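Local coordinates for protein predicted HD superfamily hydrolase (uncultured Thermotogales bacterium, PDB 2PQ7) that is a predicted HD-superfamily hydrolase that binds a pair of iron(III) ions in an all-helical domain, its substrate not established, at residues I11-F25 / Q57-P71. Sequence-based numbering, arbitrary orientation. Where two conformers were deposited one is given.
Sequences IPHLREILNIVREAF and QKAIIAALLHDIKRP. With FE (Fe (III) ion), chain C; FE (Fe (III) ion), chain B; PO4 (phosphate ion), chain E; PO4 (phosphate ion), chain F.
Helix 14-25 and helix 57-65 run side by side in the same sense, their axes 17° apart and 10.3 Å at closest approach; across segments 11-25 and 57-71 the backbones keep pace from Ile11 beside Gln57, through Leu18 beside Leu64, to Phe25 beside Pro71. No hydrogen bond joins the two segments; apolar side chains fill the seam. At its start Ile11 divides its branches: CD1 packs on Ile60, while CG2, anti to the backbone N, reaches Ile61. Leu64 points toward helix 14-25, where its CD1 presses tightly on Leu14 CD1 (3.4 Å) and its CD2 meets Leu18 in the modelled conformer. Ile17 bridges Ile61 and Leu65 with its two branches. Beyond the helix end, with CG1 turned anti to the backbone N (chi1 -157°), Ile68 brings CG1 to 3.5 Å from Ala24 CB and CD1 against both Ile20 CG2 and Val21 CG2. Phe25 closes the seam. Pro71 CG sits over one face of its ring, a CH-pi contact 4.2 Å from the centroid, and Phe25 CZ lies 3.2 Å from Asp67 O. The same carbonyl takes the backbone N-H of Arg70 in a type I turn, so the ring packs on the backbone of the metal-binding loop. On the far side of this loop, the Asp67 carboxylate bridges both irons and His66 NE2 binds one. His66 ND1 donates to Ala63 O at 2.7 Å, nearly in the ring plane, which fixes the ring's rotation. Arg70 NE donates to a phosphate bound to both metals. His37 and Asp132 complete the H...HD...D signature of the HD domain; His80 and His112 serve the second iron.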
loop_
_atom_site.group_PDB
_atom_site.type_symbol
_atom_site.label_atom_id
_atom_site.label_comp_id
_atom_site.label_asym_id
_atom_site.label_seq_id
_atom_site.Cartn_x
_atom_site.Cartn_y
_atom_site.Cartn_z
ATOM N N ILE A 11 -13.506 -31.035 -0.362
ATOM C CA ILE A 11 -14.207 -30.794 0.917
ATOM C C ILE A 11 -15.700 -30.935 0.789
ATOM O O ILE A 11 -16.324 -30.139 0.084
ATOM C CB ILE A 11 -13.819 -29.391 1.426
ATOM C CG1 ILE A 11 -12.308 -29.301 1.533
ATOM C CG2 ILE A 11 -14.527 -29.111 2.770
ATOM C CD1 ILE A 11 -11.819 -27.974 1.659
ATOM N N PRO A 12 -16.306 -31.926 1.499
ATOM C CA PRO A 12 -17.737 -32.075 1.416
ATOM C C PRO A 12 -18.486 -30.851 1.834
ATOM O O PRO A 12 -18.100 -30.177 2.798
ATOM C CB PRO A 12 -18.052 -33.187 2.427
ATOM C CG PRO A 12 -16.837 -33.887 2.604
ATOM C CD PRO A 12 -15.727 -32.949 2.401
ATOM N N HIS A 13 -19.554 -30.581 1.122
ATOM C CA HIS A 13 -20.488 -29.519 1.435
ATOM C C HIS A 13 -19.917 -28.143 1.409
ATOM O O HIS A 13 -20.562 -27.215 1.885
ATOM C CB HIS A 13 -21.160 -29.776 2.787
ATOM C CG HIS A 13 -21.892 -31.063 2.835
ATOM N ND1 HIS A 13 -23.133 -31.220 2.265
ATOM C CD2 HIS A 13 -21.522 -32.280 3.296
ATOM C CE1 HIS A 13 -23.520 -32.473 2.430
ATOM N NE2 HIS A 13 -22.566 -33.132 3.061
ATOM N N LEU A 14 -18.777 -27.970 0.758
ATOM C CA LEU A 14 -18.146 -26.678 0.771
ATOM C C LEU A 14 -18.992 -25.577 0.159
ATOM O O LEU A 14 -19.041 -24.474 0.657
ATOM C CB LEU A 14 -16.766 -26.733 0.123
ATOM C CG LEU A 14 -15.965 -25.433 0.220
ATOM C CD1 LEU A 14 -15.744 -25.076 1.644
ATOM C CD2 LEU A 14 -14.625 -25.554 -0.474
ATOM N N ARG A 15 -19.610 -25.867 -0.987
ATOM C CA ARG A 15 -20.432 -24.883 -1.646
ATOM C C ARG A 15 -21.553 -24.363 -0.749
ATOM O O ARG A 15 -21.794 -23.137 -0.713
ATOM C CB ARG A 15 -21.053 -25.526 -2.919
ATOM C CG ARG A 15 -21.874 -24.569 -3.774
ATOM C CD ARG A 15 -22.354 -25.212 -5.103
ATOM N N GLU A 16 -22.247 -25.292 -0.090
ATOM C CA GLU A 16 -23.373 -24.931 0.811
ATOM C C GLU A 16 -22.871 -24.109 2.021
ATOM O O GLU A 16 -23.440 -23.051 2.340
ATOM C CB GLU A 16 -24.159 -26.143 1.270
ATOM N N ILE A 17 -21.743 -24.524 2.560
ATOM C CA ILE A 17 -21.153 -23.759 3.679
ATOM C C ILE A 17 -20.773 -22.367 3.233
ATOM O O ILE A 17 -21.084 -21.403 3.902
ATOM C CB ILE A 17 -19.976 -24.499 4.297
ATOM C CG1 ILE A 17 -20.461 -25.813 4.890
ATOM C CG2 ILE A 17 -19.342 -23.615 5.402
ATOM C CD1 ILE A 17 -19.331 -26.754 5.309
ATOM N N LEU A 18 -20.105 -22.230 2.078
ATOM C CA LEU A 18 -19.759 -20.912 1.554
ATOM C C LEU A 18 -21.042 -20.111 1.387
ATOM O O LEU A 18 -21.125 -18.939 1.742
ATOM C CB LEU A 18 -19.057 -20.994 0.177
ATOM C CG LEU A 18 -17.614 -21.496 0.118
ATOM C CD1 LEU A 18 -17.275 -21.976 -1.280
ATOM C CD2 LEU A 18 -16.631 -20.448 0.551
ATOM N N ASN A 19 -22.056 -20.749 0.834
ATOM C CA ASN A 19 -23.318 -20.051 0.608
ATOM C C ASN A 19 -23.877 -19.432 1.920
ATOM O O ASN A 19 -24.233 -18.263 1.976
ATOM C CB ASN A 19 -24.341 -20.979 -0.088
ATOM C CG ASN A 19 -25.572 -20.230 -0.547
ATOM O OD1 ASN A 19 -26.704 -20.621 -0.238
ATOM N ND2 ASN A 19 -25.361 -19.162 -1.309
ATOM N N ILE A 20 -23.894 -20.256 2.963
ATOM C CA ILE A 20 -24.404 -19.902 4.322
ATOM C C ILE A 20 -23.580 -18.737 4.900
ATOM O O ILE A 20 -24.141 -17.770 5.409
ATOM C CB ILE A 20 -24.435 -21.133 5.220
ATOM C CG1 ILE A 20 -25.559 -22.098 4.818
ATOM C CG2 ILE A 20 -24.612 -20.739 6.688
ATOM C CD1 ILE A 20 -25.401 -23.494 5.408
ATOM N N VAL A 21 -22.263 -18.793 4.730
ATOM C CA VAL A 21 -21.406 -17.731 5.164
ATOM C C VAL A 21 -21.721 -16.434 4.426
ATOM O O VAL A 21 -21.888 -15.383 5.015
ATOM C CB VAL A 21 -19.897 -18.132 5.081
ATOM C CG1 VAL A 21 -19.047 -16.946 5.367
ATOM C CG2 VAL A 21 -19.584 -19.320 6.013
ATOM N N ARG A 22 -21.891 -16.500 3.106
ATOM C CA ARG A 22 -22.250 -15.298 2.357
ATOM C C ARG A 22 -23.557 -14.679 2.866
ATOM O O ARG A 22 -23.660 -13.465 3.030
ATOM C CB ARG A 22 -22.357 -15.619 0.853
ATOM C CG ARG A 22 -20.997 -15.940 0.247
ATOM C CD ARG A 22 -21.051 -16.311 -1.247
ATOM N NE ARG A 22 -21.488 -15.189 -2.062
ATOM N N GLU A 23 -24.537 -15.534 3.092
ATOM C CA GLU A 23 -25.831 -15.118 3.613
ATOM C C GLU A 23 -25.698 -14.491 5.006
ATOM O O GLU A 23 -26.339 -13.484 5.295
ATOM C CB GLU A 23 -26.785 -16.306 3.626
ATOM C CG GLU A 23 -27.231 -16.714 2.226
ATOM C CD GLU A 23 -27.862 -18.080 2.124
ATOM O OE1 GLU A 23 -27.776 -18.934 3.042
ATOM O OE2 GLU A 23 -28.457 -18.301 1.034
ATOM N N ALA A 24 -24.864 -15.082 5.864
ATOM C CA ALA A 24 -24.664 -14.503 7.210
ATOM C C ALA A 24 -24.117 -13.101 7.192
ATOM O O ALA A 24 -24.403 -12.267 8.075
ATOM C CB ALA A 24 -23.741 -15.414 8.016
ATOM N N PHE A 25 -23.238 -12.848 6.222
ATOM C CA PHE A 25 -22.565 -11.562 6.093
ATOM C C PHE A 25 -23.293 -10.525 5.233
ATOM O O PHE A 25 -22.825 -9.398 5.123
ATOM C CB PHE A 25 -21.121 -11.725 5.583
ATOM C CG PHE A 25 -20.157 -12.150 6.646
ATOM C CD1 PHE A 25 -19.941 -13.487 6.934
ATOM C CD2 PHE A 25 -19.489 -11.192 7.369
ATOM C CE1 PHE A 25 -19.011 -13.878 7.912
ATOM C CE2 PHE A 25 -18.606 -11.546 8.402
ATOM C CZ PHE A 25 -18.387 -12.910 8.679
ATOM N N GLN A 57 -9.731 -30.516 5.645
ATOM C CA GLN A 57 -11.168 -30.385 5.766
ATOM C C GLN A 57 -11.525 -29.609 7.053
ATOM O O GLN A 57 -12.329 -28.689 7.006
ATOM C CB GLN A 57 -11.878 -31.741 5.723
ATOM C CG GLN A 57 -11.669 -32.482 4.385
ATOM C CD GLN A 57 -12.541 -33.698 4.224
ATOM O OE1 GLN A 57 -13.351 -34.031 5.089
ATOM N NE2 GLN A 57 -12.412 -34.361 3.067
ATOM N N LYS A 58 -10.950 -30.059 8.162
ATOM C CA LYS A 58 -11.186 -29.368 9.447
ATOM C C LYS A 58 -10.728 -27.895 9.408
ATOM O O LYS A 58 -11.466 -27.050 9.814
ATOM C CB LYS A 58 -10.479 -30.105 10.596
ATOM C CG LYS A 58 -11.103 -31.430 11.029
ATOM C CD LYS A 58 -10.250 -32.183 12.097
ATOM C CE LYS A 58 -10.858 -33.516 12.481
ATOM N NZ LYS A 58 -9.957 -34.315 13.337
ATOM N N ALA A 59 -9.547 -27.650 8.857
ATOM C CA ALA A 59 -8.970 -26.320 8.797
ATOM C C ALA A 59 -9.791 -25.348 7.971
ATOM O O ALA A 59 -10.094 -24.252 8.391
ATOM C CB ALA A 59 -7.555 -26.431 8.319
ATOM N N ILE A 60 -10.204 -25.799 6.780
ATOM C CA ILE A 60 -11.004 -24.991 5.894
ATOM C C ILE A 60 -12.368 -24.643 6.463
ATOM O O ILE A 60 -12.792 -23.489 6.404
ATOM C CB ILE A 60 -11.223 -25.738 4.551
ATOM C CG1 ILE A 60 -9.907 -25.778 3.792
ATOM C CG2 ILE A 60 -12.315 -25.117 3.704
ATOM C CD1 ILE A 60 -9.332 -24.380 3.412
ATOM N N ILE A 61 -13.047 -25.675 6.965
ATOM C CA ILE A 61 -14.380 -25.500 7.528
ATOM C C ILE A 61 -14.317 -24.601 8.771
ATOM O O ILE A 61 -15.136 -23.693 8.903
ATOM C CB ILE A 61 -15.100 -26.835 7.730
ATOM C CG1 ILE A 61 -15.403 -27.442 6.317
ATOM C CG2 ILE A 61 -16.371 -26.669 8.511
ATOM C CD1 ILE A 61 -15.962 -28.815 6.381
ATOM N N ALA A 62 -13.306 -24.828 9.598
ATOM C CA ALA A 62 -13.203 -23.974 10.759
ATOM C C ALA A 62 -12.958 -22.501 10.355
ATOM O O ALA A 62 -13.538 -21.584 10.905
ATOM C CB ALA A 62 -12.094 -24.453 11.546
ATOM N N ALA A 63 -12.081 -22.274 9.382
ATOM C CA ALA A 63 -11.850 -20.930 8.874
ATOM C C ALA A 63 -13.105 -20.292 8.295
ATOM O O ALA A 63 -13.377 -19.129 8.527
ATOM C CB ALA A 63 -10.773 -20.959 7.815
ATOM N N LEU A 64 -13.844 -21.058 7.495
ATOM C CA LEU A 64 -15.087 -20.510 6.910
ATOM C C LEU A 64 -16.111 -20.111 7.964
ATOM O O LEU A 64 -16.801 -19.106 7.841
ATOM C CB LEU A 64 -15.692 -21.492 5.907
ATOM C CG LEU A 64 -15.204 -21.357 4.487
ATOM C CD1 LEU A 64 -15.938 -22.412 3.697
ATOM C CD2 LEU A 64 -15.561 -19.914 3.989
ATOM N N LEU A 65 -16.213 -20.931 9.012
ATOM C CA LEU A 65 -17.206 -20.685 10.051
ATOM C C LEU A 65 -16.752 -19.828 11.231
ATOM O O LEU A 65 -17.593 -19.366 11.997
ATOM C CB LEU A 65 -17.711 -22.004 10.613
ATOM C CG LEU A 65 -18.527 -22.816 9.618
ATOM C CD1 LEU A 65 -18.835 -24.186 10.219
ATOM C CD2 LEU A 65 -19.766 -22.105 9.174
ATOM N N HIS A 66 -15.467 -19.525 11.304
ATOM C CA HIS A 66 -14.959 -18.984 12.595
ATOM C C HIS A 66 -15.563 -17.641 12.992
ATOM O O HIS A 66 -15.780 -17.410 14.149
ATOM C CB HIS A 66 -13.442 -18.936 12.646
ATOM C CG HIS A 66 -12.834 -17.730 12.015
ATOM N ND1 HIS A 66 -12.796 -17.529 10.659
ATOM C CD2 HIS A 66 -12.217 -16.659 12.572
ATOM C CE1 HIS A 66 -12.205 -16.370 10.404
ATOM N NE2 HIS A 66 -11.845 -15.816 11.560
ATOM N N ASP A 67 -15.839 -16.780 12.022
ATOM C CA ASP A 67 -16.443 -15.480 12.279
ATOM C C ASP A 67 -17.901 -15.375 11.774
ATOM O O ASP A 67 -18.396 -14.244 11.599
ATOM C CB ASP A 67 -15.592 -14.407 11.634
ATOM C CG ASP A 67 -14.337 -14.077 12.443
ATOM O OD1 ASP A 67 -14.218 -14.332 13.676
ATOM O OD2 ASP A 67 -13.408 -13.471 11.832
ATOM N N ILE A 68 -18.583 -16.523 11.601
ATOM C CA ILE A 68 -19.925 -16.494 11.041
ATOM C C ILE A 68 -20.913 -15.783 11.965
ATOM O O ILE A 68 -21.887 -15.214 11.493
ATOM C CB ILE A 68 -20.409 -17.876 10.604
ATOM C CG1 ILE A 68 -21.524 -17.734 9.530
ATOM C CG2 ILE A 68 -20.869 -18.743 11.795
ATOM C CD1 ILE A 68 -22.088 -19.029 9.044
ATOM N N LYS A 69 -20.572 -15.680 13.265
ATOM C CA LYS A 69 -21.427 -14.998 14.201
ATOM C C LYS A 69 -20.908 -13.594 14.519
ATOM O O LYS A 69 -21.392 -12.934 15.467
ATOM C CB LYS A 69 -21.677 -15.843 15.439
ATOM C CG LYS A 69 -22.568 -17.021 15.210
ATOM C CD LYS A 69 -24.028 -16.591 15.117
ATOM C CE LYS A 69 -24.871 -17.817 14.831
ATOM N NZ LYS A 69 -26.309 -17.482 14.878
ATOM N N ARG A 70 -19.981 -13.101 13.724
ATOM C CA ARG A 70 -19.520 -11.710 13.910
ATOM C C ARG A 70 -20.648 -10.697 13.697
ATOM O O ARG A 70 -20.807 -9.767 14.477
ATOM C CB ARG A 70 -18.328 -11.354 13.012
ATOM C CG ARG A 70 -17.017 -11.424 13.663
ATOM C CD ARG A 70 -16.812 -10.226 14.535
ATOM N NE ARG A 70 -15.495 -10.230 15.144
ATOM C CZ ARG A 70 -15.093 -9.350 16.050
ATOM N NH1 ARG A 70 -15.909 -8.396 16.462
ATOM N NH2 ARG A 70 -13.869 -9.443 16.559
ATOM N N PRO A 71 -21.395 -10.853 12.614
ATOM C CA PRO A 71 -22.505 -9.922 12.447
ATOM C C PRO A 71 -23.485 -9.990 13.623
ATOM O O PRO A 71 -23.938 -8.957 14.117
ATOM C CB PRO A 71 -23.156 -10.421 11.138
ATOM C CG PRO A 71 -22.020 -11.020 10.379
ATOM C CD PRO A 71 -21.205 -11.714 11.430
HETATM FE FE FE C . -11.323 -13.703 12.045
HETATM FE FE FE B . -13.026 -13.761 15.180
HETATM P P PO4 E . -12.286 -10.928 13.620
HETATM O O1 PO4 E . -11.654 -9.838 14.448
HETATM O O2 PO4 E . -13.231 -10.241 12.619
HETATM O O3 PO4 E . -13.111 -11.801 14.568
HETATM O O4 PO4 E . -11.201 -11.596 12.779
HETATM P P PO4 F . -10.910 -11.986 17.012
HETATM O O1 PO4 F . -11.531 -10.663 17.440
HETATM O O2 PO4 F . -10.087 -11.814 15.750
HETATM O O3 PO4 F . -11.968 -13.054 16.811
HETATM O O4 PO4 F . -9.999 -12.415 18.137
HETATM O O HOH W 1 -11.371 -14.036 14.092
#